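Local atomic coordinates of putative glutathionylspermidine synthase (Methylobacillus flagellatus, PDB entry 3N6X), a protein that probably acts as an ATP-dependent ligase of the circularly permuted ATP-grasp type 2 family, perhaps joining glutathione to spermidine. Residues A46-R51 / M181-E186; I70-V75 / R177-R182; E110-G115 / S119-N124; N206-A211 / P218-L223; N257-R262 / G305-A310. All blocks are in the same frame, centred on the assembly; numbering follows the deposited sequence.

Contact 1 of 5, residues A46-R51 / M181-E186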
# COMPACT_ATOMS: atom_id res chain seq x y z
N ALA A 46 11.24 13.42 21.81
CA ALA A 46 9.99 13.16 22.53
C ALA A 46 9.59 14.37 23.40
O ALA A 46 8.40 14.66 23.55
CB ALA A 46 10.13 11.92 23.40
N GLU A 47 10.60 15.09 23.94
CA GLU A 47 10.39 16.29 24.74
C GLU A 47 9.90 17.43 23.84
O GLU A 47 8.93 18.11 24.20
CB GLU A 47 11.69 16.68 25.47
CG GLU A 47 11.90 15.92 26.77
CD GLU A 47 13.28 16.05 27.38
OE1 GLU A 47 13.90 17.13 27.26
OE2 GLU A 47 13.74 15.07 28.03
N LEU A 48 10.54 17.60 22.64
CA LEU A 48 10.17 18.61 21.64
C LEU A 48 8.71 18.38 21.17
O LEU A 48 7.92 19.33 21.14
CB LEU A 48 11.14 18.54 20.43
CG LEU A 48 11.01 19.67 19.37
CD1 LEU A 48 12.34 19.92 18.67
CD2 LEU A 48 9.94 19.33 18.32
N LEU A 49 8.37 17.13 20.83
CA LEU A 49 7.03 16.77 20.36
C LEU A 49 5.95 16.99 21.41
O LEU A 49 4.84 17.39 21.06
CB LEU A 49 7.01 15.32 19.83
CG LEU A 49 7.66 15.14 18.45
CD1 LEU A 49 8.19 13.72 18.29
CD2 LEU A 49 6.70 15.49 17.34
N PHE A 50 6.28 16.79 22.70
CA PHE A 50 5.32 17.04 23.77
C PHE A 50 5.15 18.55 24.04
O PHE A 50 4.02 19.02 24.11
CB PHE A 50 5.73 16.31 25.06
CG PHE A 50 4.80 16.60 26.21
CD1 PHE A 50 3.53 16.03 26.27
CD2 PHE A 50 5.16 17.49 27.22
CE1 PHE A 50 2.66 16.32 27.32
CE2 PHE A 50 4.29 17.79 28.26
CZ PHE A 50 3.05 17.20 28.31
N ARG A 51 6.27 19.28 24.21
CA ARG A 51 6.27 20.73 24.48
C ARG A 51 5.51 21.52 23.41
O ARG A 51 4.75 22.44 23.74
CB ARG A 51 7.70 21.28 24.58
CG ARG A 51 8.40 21.00 25.91
CD ARG A 51 9.69 21.82 26.05
NE ARG A 51 10.44 21.90 24.79
CZ ARG A 51 11.40 21.05 24.42
NH1 ARG A 51 11.74 20.05 25.23
NH2 ARG A 51 12.02 21.19 23.26
N MSE A 181 5.06 20.43 8.57
CA MSE A 181 4.86 21.83 8.21
C MSE A 181 4.52 22.68 9.46
O MSE A 181 4.94 23.84 9.56
CB MSE A 181 3.74 21.96 7.14
CG MSE A 181 3.49 23.42 6.70
SE MSE A 181 5.09 24.29 5.90
CE MSE A 181 4.97 23.47 4.15
N ARG A 182 3.77 22.09 10.41
CA ARG A 182 3.39 22.76 11.65
C ARG A 182 4.61 22.93 12.57
O ARG A 182 4.81 24.00 13.14
CB ARG A 182 2.27 21.96 12.34
CG ARG A 182 1.54 22.69 13.45
CD ARG A 182 0.49 21.76 14.05
NE ARG A 182 -0.48 22.46 14.88
CZ ARG A 182 -1.42 21.84 15.60
NH1 ARG A 182 -1.51 20.52 15.59
NH2 ARG A 182 -2.27 22.55 16.33
N LEU A 183 5.45 21.87 12.70
CA LEU A 183 6.63 21.91 13.55
C LEU A 183 7.76 22.74 12.95
O LEU A 183 8.36 23.55 13.66
CB LEU A 183 7.15 20.49 13.85
CG LEU A 183 6.28 19.57 14.70
CD1 LEU A 183 6.80 18.14 14.63
CD2 LEU A 183 6.23 20.04 16.15
N PHE A 184 8.14 22.47 11.67
CA PHE A 184 9.32 23.09 11.06
C PHE A 184 9.06 23.81 9.71
O PHE A 184 9.67 23.44 8.70
CB PHE A 184 10.46 22.05 10.93
CG PHE A 184 10.50 21.00 12.01
CD1 PHE A 184 10.97 21.31 13.29
CD2 PHE A 184 10.08 19.70 11.76
CE1 PHE A 184 11.01 20.33 14.29
CE2 PHE A 184 10.14 18.72 12.76
CZ PHE A 184 10.61 19.04 14.01
N PRO A 185 8.26 24.91 9.69
CA PRO A 185 8.02 25.61 8.42
C PRO A 185 9.31 26.06 7.72
O PRO A 185 9.40 25.97 6.50
CB PRO A 185 7.15 26.82 8.83
CG PRO A 185 7.31 26.93 10.32
CD PRO A 185 7.51 25.53 10.80
N GLU A 186 10.32 26.46 8.50
CA GLU A 186 11.61 26.92 7.96
C GLU A 186 12.34 25.85 7.12
O GLU A 186 13.07 26.18 6.19
CB GLU A 186 12.51 27.49 9.09
CG GLU A 186 13.07 26.44 10.05
CD GLU A 186 12.17 25.96 11.18
OE1 GLU A 186 10.98 26.36 11.22
OE2 GLU A 186 12.66 25.19 12.04

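Contact 2 of 5, residues I70-V75 / R177-R182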
# COMPACT_ATOMS: atom_id res chain seq x y z
N ILE A 70 0.64 5.42 16.71
CA ILE A 70 1.90 4.99 16.08
C ILE A 70 3.00 6.07 16.26
O ILE A 70 2.76 7.24 15.96
CB ILE A 70 1.67 4.62 14.58
CG1 ILE A 70 0.69 3.43 14.44
CG2 ILE A 70 3.01 4.34 13.84
CD1 ILE A 70 0.16 3.17 13.01
N PRO A 71 4.23 5.69 16.72
CA PRO A 71 5.29 6.71 16.88
C PRO A 71 5.66 7.41 15.57
O PRO A 71 5.59 6.81 14.50
CB PRO A 71 6.47 5.91 17.45
CG PRO A 71 5.88 4.66 17.99
CD PRO A 71 4.69 4.35 17.13
N PHE A 72 6.05 8.68 15.66
CA PHE A 72 6.45 9.48 14.52
C PHE A 72 7.89 9.96 14.69
O PHE A 72 8.26 10.42 15.77
CB PHE A 72 5.49 10.67 14.33
CG PHE A 72 5.85 11.58 13.17
CD1 PHE A 72 5.64 11.17 11.86
CD2 PHE A 72 6.38 12.84 13.40
CE1 PHE A 72 5.98 12.01 10.79
CE2 PHE A 72 6.71 13.68 12.33
CZ PHE A 72 6.50 13.27 11.04
N ASP A 73 8.70 9.82 13.63
CA ASP A 73 10.08 10.30 13.61
C ASP A 73 10.13 11.56 12.74
O ASP A 73 9.53 11.60 11.66
CB ASP A 73 11.03 9.23 13.08
CG ASP A 73 12.49 9.61 13.20
OD1 ASP A 73 13.01 9.63 14.35
OD2 ASP A 73 13.14 9.81 12.15
N VAL A 74 10.83 12.61 13.23
CA VAL A 74 10.89 13.92 12.55
C VAL A 74 11.95 14.02 11.45
O VAL A 74 12.03 15.07 10.79
CB VAL A 74 10.94 15.11 13.55
CG1 VAL A 74 9.73 15.09 14.49
CG2 VAL A 74 12.24 15.14 14.34
N VAL A 75 12.73 12.96 11.22
CA VAL A 75 13.71 12.98 10.12
C VAL A 75 13.02 12.48 8.85
O VAL A 75 12.58 11.32 8.81
CB VAL A 75 15.00 12.18 10.44
CG1 VAL A 75 16.07 12.44 9.37
CG2 VAL A 75 15.53 12.52 11.83
N ARG A 177 2.71 15.05 6.67
CA ARG A 177 3.15 16.28 6.01
C ARG A 177 2.69 17.51 6.80
O ARG A 177 3.49 18.42 7.06
CB ARG A 177 2.63 16.35 4.55
CG ARG A 177 2.94 17.71 3.87
CD ARG A 177 4.46 18.00 3.79
NE ARG A 177 5.21 16.83 3.30
CZ ARG A 177 5.31 16.50 2.02
NH1 ARG A 177 4.78 17.28 1.08
NH2 ARG A 177 5.95 15.41 1.66
N LYS A 178 1.39 17.53 7.19
CA LYS A 178 0.76 18.60 7.96
C LYS A 178 1.51 18.82 9.30
O LYS A 178 1.77 19.96 9.66
CB LYS A 178 -0.72 18.25 8.20
CG LYS A 178 -1.56 19.42 8.67
CD LYS A 178 -3.00 18.99 8.99
CE LYS A 178 -3.66 19.90 10.01
NZ LYS A 178 -4.96 20.44 9.52
N MSE A 179 1.94 17.72 9.95
CA MSE A 179 2.71 17.72 11.21
C MSE A 179 4.09 18.37 11.04
O MSE A 179 4.49 19.20 11.86
CB MSE A 179 2.85 16.27 11.74
CG MSE A 179 3.75 16.13 12.97
SE MSE A 179 3.11 17.19 14.48
CE MSE A 179 1.86 16.00 15.16
N MSE A 180 4.83 17.99 9.96
CA MSE A 180 6.16 18.51 9.64
C MSE A 180 6.10 20.00 9.33
O MSE A 180 7.00 20.75 9.73
CB MSE A 180 6.78 17.75 8.46
CG MSE A 180 7.22 16.33 8.81
SE MSE A 180 8.78 16.22 9.99
CE MSE A 180 10.07 17.06 8.90
N MSE A 181 5.06 20.43 8.57
CA MSE A 181 4.86 21.83 8.21
C MSE A 181 4.52 22.68 9.46
O MSE A 181 4.94 23.84 9.56
CB MSE A 181 3.74 21.96 7.14
CG MSE A 181 3.49 23.42 6.70
SE MSE A 181 5.09 24.29 5.90
CE MSE A 181 4.97 23.47 4.15
N ARG A 182 3.77 22.09 10.41
CA ARG A 182 3.39 22.76 11.65
C ARG A 182 4.61 22.93 12.57
O ARG A 182 4.81 24.00 13.14
CB ARG A 182 2.27 21.96 12.34
CG ARG A 182 1.54 22.69 13.45
CD ARG A 182 0.49 21.76 14.05
NE ARG A 182 -0.48 22.46 14.88
CZ ARG A 182 -1.42 21.84 15.60
NH1 ARG A 182 -1.51 20.52 15.59
NH2 ARG A 182 -2.27 22.55 16.33

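Contact 3 of 5, residues E110-G115 / S119-N124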
# COMPACT_ATOMS: atom_id res chain seq x y z
N GLU A 110 -5.87 -14.74 -22.30
CA GLU A 110 -4.78 -14.88 -23.27
C GLU A 110 -3.46 -15.32 -22.62
O GLU A 110 -2.73 -16.12 -23.22
CB GLU A 110 -4.57 -13.58 -24.08
CG GLU A 110 -5.71 -13.22 -25.03
CD GLU A 110 -6.11 -14.22 -26.10
OE1 GLU A 110 -5.31 -15.14 -26.41
OE2 GLU A 110 -7.22 -14.06 -26.67
N ILE A 111 -3.15 -14.80 -21.41
CA ILE A 111 -1.91 -15.13 -20.69
C ILE A 111 -1.88 -16.60 -20.22
O ILE A 111 -0.80 -17.17 -20.06
CB ILE A 111 -1.62 -14.12 -19.53
CG1 ILE A 111 -0.11 -14.18 -19.11
CG2 ILE A 111 -2.59 -14.34 -18.33
CD1 ILE A 111 0.45 -12.93 -18.37
N ILE A 112 -3.07 -17.21 -19.98
CA ILE A 112 -3.17 -18.62 -19.58
C ILE A 112 -3.00 -19.51 -20.83
O ILE A 112 -2.20 -20.44 -20.82
CB ILE A 112 -4.47 -18.93 -18.79
CG1 ILE A 112 -4.55 -18.07 -17.48
CG2 ILE A 112 -4.57 -20.44 -18.47
CD1 ILE A 112 -5.93 -18.16 -16.69
N LYS A 113 -3.69 -19.14 -21.95
CA LYS A 113 -3.59 -19.85 -23.22
C LYS A 113 -2.16 -19.82 -23.78
O LYS A 113 -1.77 -20.76 -24.47
CB LYS A 113 -4.59 -19.27 -24.25
CG LYS A 113 -6.04 -19.40 -23.82
CD LYS A 113 -6.99 -18.63 -24.73
CE LYS A 113 -8.44 -18.94 -24.41
NZ LYS A 113 -9.37 -18.04 -25.15
N ALA A 114 -1.39 -18.73 -23.49
CA ALA A 114 0.00 -18.59 -23.93
C ALA A 114 0.98 -19.40 -23.02
O ALA A 114 2.18 -19.43 -23.29
CB ALA A 114 0.41 -17.13 -23.97
N GLY A 115 0.43 -20.04 -21.98
CA GLY A 115 1.20 -20.88 -21.05
C GLY A 115 2.03 -20.12 -20.03
O GLY A 115 2.70 -20.75 -19.19
N SER A 119 -2.97 -22.53 -15.34
CA SER A 119 -4.43 -22.57 -15.15
C SER A 119 -4.80 -22.79 -13.67
O SER A 119 -5.94 -22.60 -13.30
CB SER A 119 -5.07 -23.64 -16.03
OG SER A 119 -4.94 -24.93 -15.45
N SER A 120 -3.81 -23.17 -12.82
CA SER A 120 -4.05 -23.38 -11.39
C SER A 120 -4.48 -22.09 -10.69
O SER A 120 -5.12 -22.16 -9.64
CB SER A 120 -2.81 -23.97 -10.72
OG SER A 120 -1.65 -23.20 -10.98
N ILE A 121 -4.20 -20.92 -11.31
CA ILE A 121 -4.64 -19.61 -10.81
C ILE A 121 -6.18 -19.58 -10.64
O ILE A 121 -6.69 -18.86 -9.78
CB ILE A 121 -4.12 -18.44 -11.73
CG1 ILE A 121 -4.19 -17.09 -11.01
CG2 ILE A 121 -4.86 -18.39 -13.08
CD1 ILE A 121 -3.09 -16.21 -11.32
N LEU A 122 -6.90 -20.38 -11.44
CA LEU A 122 -8.36 -20.46 -11.40
C LEU A 122 -8.88 -21.22 -10.16
O LEU A 122 -10.09 -21.22 -9.91
CB LEU A 122 -8.91 -21.07 -12.71
CG LEU A 122 -8.46 -20.38 -14.00
CD1 LEU A 122 -9.06 -21.06 -15.22
CD2 LEU A 122 -8.82 -18.90 -14.00
N ALA A 123 -7.96 -21.83 -9.38
CA ALA A 123 -8.30 -22.50 -8.11
C ALA A 123 -8.27 -21.48 -6.96
O ALA A 123 -8.75 -21.78 -5.87
CB ALA A 123 -7.31 -23.64 -7.83
N ASN A 124 -7.74 -20.28 -7.22
CA ASN A 124 -7.64 -19.22 -6.23
C ASN A 124 -9.02 -18.72 -5.81
O ASN A 124 -9.85 -18.41 -6.66
CB ASN A 124 -6.78 -18.07 -6.74
CG ASN A 124 -6.16 -17.26 -5.65
OD1 ASN A 124 -6.85 -16.71 -4.77
ND2 ASN A 124 -4.85 -17.18 -5.66

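Contact 4 of 5, residues N206-A211 / P218-L223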
# COMPACT_ATOMS: atom_id res chain seq x y z
N ASN A 206 -10.79 10.95 -10.39
CA ASN A 206 -10.62 9.63 -10.98
C ASN A 206 -11.86 8.75 -10.79
O ASN A 206 -12.18 7.96 -11.69
CB ASN A 206 -9.39 8.92 -10.41
CG ASN A 206 -8.06 9.36 -11.02
OD1 ASN A 206 -7.00 8.97 -10.57
ND2 ASN A 206 -8.10 10.22 -12.01
N LEU A 207 -12.55 8.86 -9.62
CA LEU A 207 -13.77 8.06 -9.37
C LEU A 207 -14.92 8.52 -10.29
O LEU A 207 -15.66 7.68 -10.80
CB LEU A 207 -14.20 8.11 -7.89
CG LEU A 207 -13.26 7.42 -6.89
CD1 LEU A 207 -13.68 7.70 -5.46
CD2 LEU A 207 -13.20 5.93 -7.12
N ARG A 208 -15.02 9.83 -10.54
CA ARG A 208 -16.03 10.40 -11.44
C ARG A 208 -15.80 9.91 -12.87
O ARG A 208 -16.75 9.67 -13.61
CB ARG A 208 -15.98 11.94 -11.41
CG ARG A 208 -16.41 12.56 -10.09
CD ARG A 208 -16.11 14.04 -10.04
NE ARG A 208 -17.12 14.82 -10.75
CZ ARG A 208 -16.93 15.37 -11.94
NH1 ARG A 208 -15.76 15.27 -12.56
NH2 ARG A 208 -17.92 16.04 -12.53
N ALA A 209 -14.52 9.76 -13.26
CA ALA A 209 -14.10 9.34 -14.59
C ALA A 209 -14.46 7.88 -14.89
O ALA A 209 -14.49 7.48 -16.06
CB ALA A 209 -12.59 9.55 -14.75
N VAL A 210 -14.73 7.07 -13.84
CA VAL A 210 -15.08 5.66 -14.02
C VAL A 210 -16.54 5.42 -13.87
O VAL A 210 -16.96 4.28 -13.72
CB VAL A 210 -14.21 4.66 -13.20
CG1 VAL A 210 -12.77 4.63 -13.72
CG2 VAL A 210 -14.25 4.97 -11.70
N ALA A 211 -17.36 6.49 -13.95
CA ALA A 211 -18.82 6.36 -13.94
C ALA A 211 -19.21 5.60 -15.21
O ALA A 211 -18.49 5.68 -16.21
CB ALA A 211 -19.47 7.73 -13.93
N PRO A 218 -21.70 12.38 -12.09
CA PRO A 218 -21.83 11.21 -11.21
C PRO A 218 -21.85 11.54 -9.73
O PRO A 218 -21.12 12.40 -9.28
CB PRO A 218 -20.64 10.34 -11.59
CG PRO A 218 -19.67 11.27 -12.22
CD PRO A 218 -20.46 12.33 -12.89
N THR A 219 -22.71 10.84 -8.99
CA THR A 219 -22.77 10.94 -7.55
C THR A 219 -21.81 9.88 -7.00
O THR A 219 -21.91 8.72 -7.38
CB THR A 219 -24.22 10.75 -7.07
OG1 THR A 219 -25.01 11.83 -7.57
CG2 THR A 219 -24.33 10.68 -5.55
N VAL A 220 -20.87 10.29 -6.15
CA VAL A 220 -19.87 9.40 -5.57
C VAL A 220 -20.06 9.30 -4.06
O VAL A 220 -20.22 10.32 -3.41
CB VAL A 220 -18.42 9.84 -5.94
CG1 VAL A 220 -17.38 8.81 -5.46
CG2 VAL A 220 -18.27 10.11 -7.43
N VAL A 221 -20.05 8.08 -3.52
CA VAL A 221 -20.14 7.86 -2.07
C VAL A 221 -18.99 6.94 -1.63
O VAL A 221 -18.40 6.25 -2.46
CB VAL A 221 -21.53 7.30 -1.62
CG1 VAL A 221 -22.68 8.22 -2.05
CG2 VAL A 221 -21.75 5.87 -2.13
N LEU A 222 -18.67 6.94 -0.33
CA LEU A 222 -17.69 6.02 0.23
C LEU A 222 -18.43 5.01 1.12
O LEU A 222 -18.98 5.39 2.16
CB LEU A 222 -16.61 6.77 1.03
CG LEU A 222 -15.28 5.99 1.31
CD1 LEU A 222 -14.18 6.95 1.73
CD2 LEU A 222 -15.46 4.92 2.40
N LEU A 223 -18.46 3.72 0.70
CA LEU A 223 -19.11 2.66 1.48
C LEU A 223 -18.15 2.09 2.55
O LEU A 223 -17.11 1.53 2.21
CB LEU A 223 -19.67 1.56 0.56
CG LEU A 223 -20.22 0.29 1.21
CD1 LEU A 223 -21.50 0.57 2.03
CD2 LEU A 223 -20.48 -0.77 0.17
O HOH W 1 -19.97 15.05 -10.43

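Contact 5 of 5, residues N257-R262 / G305-A310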
# COMPACT_ATOMS: atom_id res chain seq x y z
N ASN A 257 -31.98 -2.05 -11.54
CA ASN A 257 -30.60 -1.87 -12.01
C ASN A 257 -29.98 -0.53 -11.62
O ASN A 257 -29.26 0.09 -12.41
CB ASN A 257 -30.49 -2.13 -13.52
CG ASN A 257 -29.10 -2.52 -13.94
OD1 ASN A 257 -28.35 -3.14 -13.18
ND2 ASN A 257 -28.71 -2.14 -15.16
N ALA A 258 -30.23 -0.11 -10.40
CA ALA A 258 -29.68 1.14 -9.90
C ALA A 258 -29.53 1.05 -8.40
O ALA A 258 -30.22 0.26 -7.75
CB ALA A 258 -30.58 2.31 -10.28
N VAL A 259 -28.60 1.84 -7.85
CA VAL A 259 -28.36 1.91 -6.42
C VAL A 259 -28.75 3.30 -5.99
O VAL A 259 -28.42 4.28 -6.67
CB VAL A 259 -26.85 1.60 -6.08
CG1 VAL A 259 -26.57 1.75 -4.58
CG2 VAL A 259 -26.46 0.22 -6.57
N TYR A 260 -29.49 3.39 -4.87
CA TYR A 260 -29.96 4.67 -4.36
C TYR A 260 -29.48 4.91 -2.97
O TYR A 260 -29.34 3.97 -2.19
CB TYR A 260 -31.51 4.72 -4.39
CG TYR A 260 -32.08 4.68 -5.78
CD1 TYR A 260 -32.27 5.85 -6.52
CD2 TYR A 260 -32.39 3.47 -6.39
CE1 TYR A 260 -32.72 5.81 -7.83
CE2 TYR A 260 -32.88 3.42 -7.70
CZ TYR A 260 -33.02 4.60 -8.42
OH TYR A 260 -33.50 4.56 -9.70
N MSE A 261 -29.26 6.18 -2.62
CA MSE A 261 -28.94 6.57 -1.27
C MSE A 261 -30.20 7.17 -0.64
O MSE A 261 -30.90 7.94 -1.31
CB MSE A 261 -27.79 7.58 -1.27
CG MSE A 261 -27.32 7.96 0.15
SE MSE A 261 -25.98 9.36 0.14
CE MSE A 261 -26.46 10.27 -1.47
N ARG A 262 -30.51 6.79 0.61
CA ARG A 262 -31.69 7.31 1.32
C ARG A 262 -31.46 8.75 1.77
O ARG A 262 -30.47 9.04 2.44
CB ARG A 262 -32.01 6.45 2.56
CG ARG A 262 -32.10 4.95 2.31
CD ARG A 262 -32.43 4.21 3.60
NE ARG A 262 -32.13 2.78 3.52
CZ ARG A 262 -32.95 1.88 3.01
NH1 ARG A 262 -34.14 2.24 2.52
NH2 ARG A 262 -32.60 0.60 2.96
N GLY A 305 -24.05 -2.84 -15.35
CA GLY A 305 -23.67 -1.47 -15.70
C GLY A 305 -24.47 -0.33 -15.08
O GLY A 305 -24.39 0.80 -15.56
N GLY A 306 -25.16 -0.60 -13.98
CA GLY A 306 -25.95 0.43 -13.30
C GLY A 306 -25.19 1.22 -12.25
O GLY A 306 -25.71 2.21 -11.73
N VAL A 307 -23.97 0.76 -11.92
CA VAL A 307 -23.11 1.41 -10.91
C VAL A 307 -21.64 1.00 -11.15
O VAL A 307 -21.38 -0.03 -11.78
CB VAL A 307 -23.59 1.07 -9.44
CG1 VAL A 307 -23.16 -0.35 -9.01
CG2 VAL A 307 -23.12 2.12 -8.44
N THR A 308 -20.70 1.79 -10.63
CA THR A 308 -19.28 1.46 -10.65
C THR A 308 -18.81 1.23 -9.23
O THR A 308 -19.08 2.05 -8.35
CB THR A 308 -18.45 2.58 -11.30
OG1 THR A 308 -18.87 2.74 -12.65
CG2 THR A 308 -16.94 2.27 -11.28
N LEU A 309 -18.09 0.11 -9.00
CA LEU A 309 -17.44 -0.19 -7.72
C LEU A 309 -15.95 0.03 -7.88
O LEU A 309 -15.37 -0.34 -8.91
CB LEU A 309 -17.72 -1.64 -7.27
CG LEU A 309 -19.21 -1.99 -6.99
CD1 LEU A 309 -19.35 -3.42 -6.54
CD2 LEU A 309 -19.82 -1.06 -5.95
N ALA A 310 -15.34 0.70 -6.92
CA ALA A 310 -13.92 1.00 -6.96
C ALA A 310 -13.32 0.78 -5.57
O ALA A 310 -13.78 1.40 -4.63
CB ALA A 310 -13.71 2.45 -7.40
O HOH W 2 -26.95 3.35 -9.75

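Contact 1 of 5, residues A46-R51 / M181-E186
L49 and L183 mark the point where the backbones of A46-R51 and M181-E186 come nearest, their CA atoms 8.5 Å apart, and no hydrogen bond links the two segments. A46-R51 is a turn of helix 42-53, whereas M181-E186 carries the end of helix 170-183: F184 is the first residue there to leave helical angles. The two segments meet through side chains. L49 CD2 meets L183 CD1 at 3.8 Å, the two leucines crossing at about a right angle, so that one methyl end of each does the touching. In L183, with CB already directed at helix 42-53, CG anti to the carbonyl carbon (chi1 -67°) leaves both methyls within reach of L48 and L49. Its CD2 branch approaches L48 CD2 more loosely, at 4.4 Å. L48 CD2 also reaches F184 CE1 at 4.3 Å, coming in obliquely to the ring. One face of that ring is packed against its own predecessor, with L183 CB 3.5 Å above the ring plane, over its centre, and W30 makes an edge-to-face pair with it. Leucine suits these buried places because its forked end can reach two partners at once, and phenylalanine offers a broad apolar ring to L48 and W30 just past the helix end. The arrangement is a buried apolar contact between a helix flank and the end of another helix, made by three leucines and a phenylalanine.

Contact 2 of 5, residues I70-V75 / R177-R182
M179, modelled as selenomethionine like its neighbour, opens the contact by setting its CG 3.9 Å from F72 CE2. The two side chains slide past each other in opposite directions, and the approach to the ring is oblique. M180 follows and does more. Its CG lies at the edge of the F72 ring, near the ring plane and 3.9 Å from CZ, and its selenium is 5.1 Å from the ring centroid and 79° off the normal: a Met-aromatic contact made at the edge. Bends at chi2 (-70°) and chi3 (-62°) fold the chain back so that the terminal CE arrives 3.4 Å from V74 O, while SE packs 4.3 Å from V74 CB. A flexible, polarisable methionine suits this place, since one unbranched chain can bend from the ring edge to pack against V74. Replacing F72 by an alanine would probably open a gap beside M179 CG and M180 CG and remove the ring edge against which the M180 selenium rests. Around the contact, F72 also touches T466 of strand 464-471, and backbone bonds from P71 and D73 to T466 tie I70-V75 to that strand. M180 reaches D468 and W470 of the same strand and F188 of helix 185-190, so this face of helix 170-183 packs on loop 70-75, strand 464-471 and helix 185-190.

Contact 3 of 5, residues E110-G115 / S119-N124
I112 meets S119, I121 and L122 without any ring, amide or other flat side-chain group among them; there are no faces or edges to match, only aliphatic carbons. I112 points from helix 110-113 toward the 3-10 turn S119-A123, and its two branches divide the work. CG2, the short branch, rests against the backbone of S119, 3.9 Å from its CA, with S119 CB only slightly farther. The long branch, whose CG1 is anti to the carbonyl carbon (chi1 -60°), carries CD1 into the fork between I121 CG2 at 3.8 Å and L122 CD2 at 4.0 Å. A beta-branched isoleucine suits this position because one residue can cover both the start of the 3-10 turn and the two aliphatic chains that follow. Shortening I112 to an alanine would probably leave I121 CG2 and L122 CD2 facing a gap and deprive S119 of its cover. I121 continues inward onto F101 of helix 81-105, whereas S119 and L122 are exposed. G115, with positive phi, is the first residue to leave helical angles after helix 110-113. With no hydrogen bond across, this contact adds van der Waals and hydrophobic packing, buried at I121 and open to solvent near S119 and L122, to the short connection and the I111-V117 backbone bond.

Contact 4 of 5, residues N206-A211 / P218-L223
P218, V220 and R208 carry most of this contact, in which the end of helix 199-209 lies against the start of strand 220-223: a helix-loop-strand unit of an alpha/beta layer, the strand being flanked by the parallel strands 245-247 and 268-275. P218 has the greatest share. Its ring packs against the last helical turn, with P218 CG 3.6 Å from R208 O and 3.8 Å from R208 CB, and the adjoining P218 CB touches A211 CB at 3.7 Å. A proline suits the approach to the strand, being compact, rigid and without an N-H to satisfy, while alanine is small enough to let the ring come close. V220, pointing toward the helix, divides its methyls between two helix residues. CG2 lies 4.1 Å from R208 CG, and CG1 turns to L207, a leucine that also touches Y274 of strand 268-275; both pairs cross at about a right angle. The beta-branched shape of valine fits a strand and offers the two methyls at once. R208 is exposed and was found in two conformers, so its outer atoms are less certain than its CB and CG. In the conformer described here its chain bends at chi3 (80°), bringing NE to a water in the plane of the guanidinium at its edge. That water accepts from R208 NE at 2.9 Å and donates to P218 O at 3.1 Å. Deeper in, L207 CD1 rests on V220 CG1 at 3.9 Å.

Contact 5 of 5, residues N257-R262 / G305-A310
V259 and G306 are joined by a water, the polar link of this contact: the water accepts from V259 N at 2.9 Å and donates to G306 O at 2.6 Å. No direct hydrogen bond crosses, and the water spans two backbones that do not pair with each other. G306 O is gripped a second time by R269 NH2, so this buried carbonyl has two donors. A weaker polar kind is the CA-H...O contact from G306 CA to N257 O, 3.4 Å long with 147° at the hydrogen. Glycine is needed for such closeness, because a CB at G306 would stand only 2.1 Å from N257 O. The third kind is apolar. V259 CG2 meets V307 CG1 at 4.1 Å, the valines crossing at a slant; V307 has CG1 between its backbone N and carbonyl carbon (chi1 78°), the placement that lets this methyl face V259. Both valines also lean on helix 298-303, V259 on L298 and V307 on V301. That helix ends in a Schellman motif with G305, of positive phi, as its C-prime residue, and N257 ND2 bonds N304 O beside it. Strands 259-261 and 308-310 each pair with strand 268-275. The chemistry thus implies a close backbone approach that the missing side chain of G306 allows: a water and R269 serve G306 O, the same water accepts from V259 N, and the two valines add an apolar contact alongside.

Overall arrangement
The five contacts fall into two touching pairs and one outlier. Contacts 1 and 2 are buried, share helix 170-183 and meet where F184 and L183 pack on V74; both are apolar, contact 1 relying on leucines and a phenylalanine and contact 2 on selenomethionines beside a ring. Contacts 4 and 5, centres about 10 Å apart, reach the same mixed sheet and are joined by a probable hydrogen bond from T308 OG1 to V210 O. Each also has a water between its segments, at the exposed R208 in contact 4 and between the buried V259 and G306 in contact 5. Contact 3 stands apart, about 53 Å from contact 1 between centres, a partly exposed local aliphatic patch.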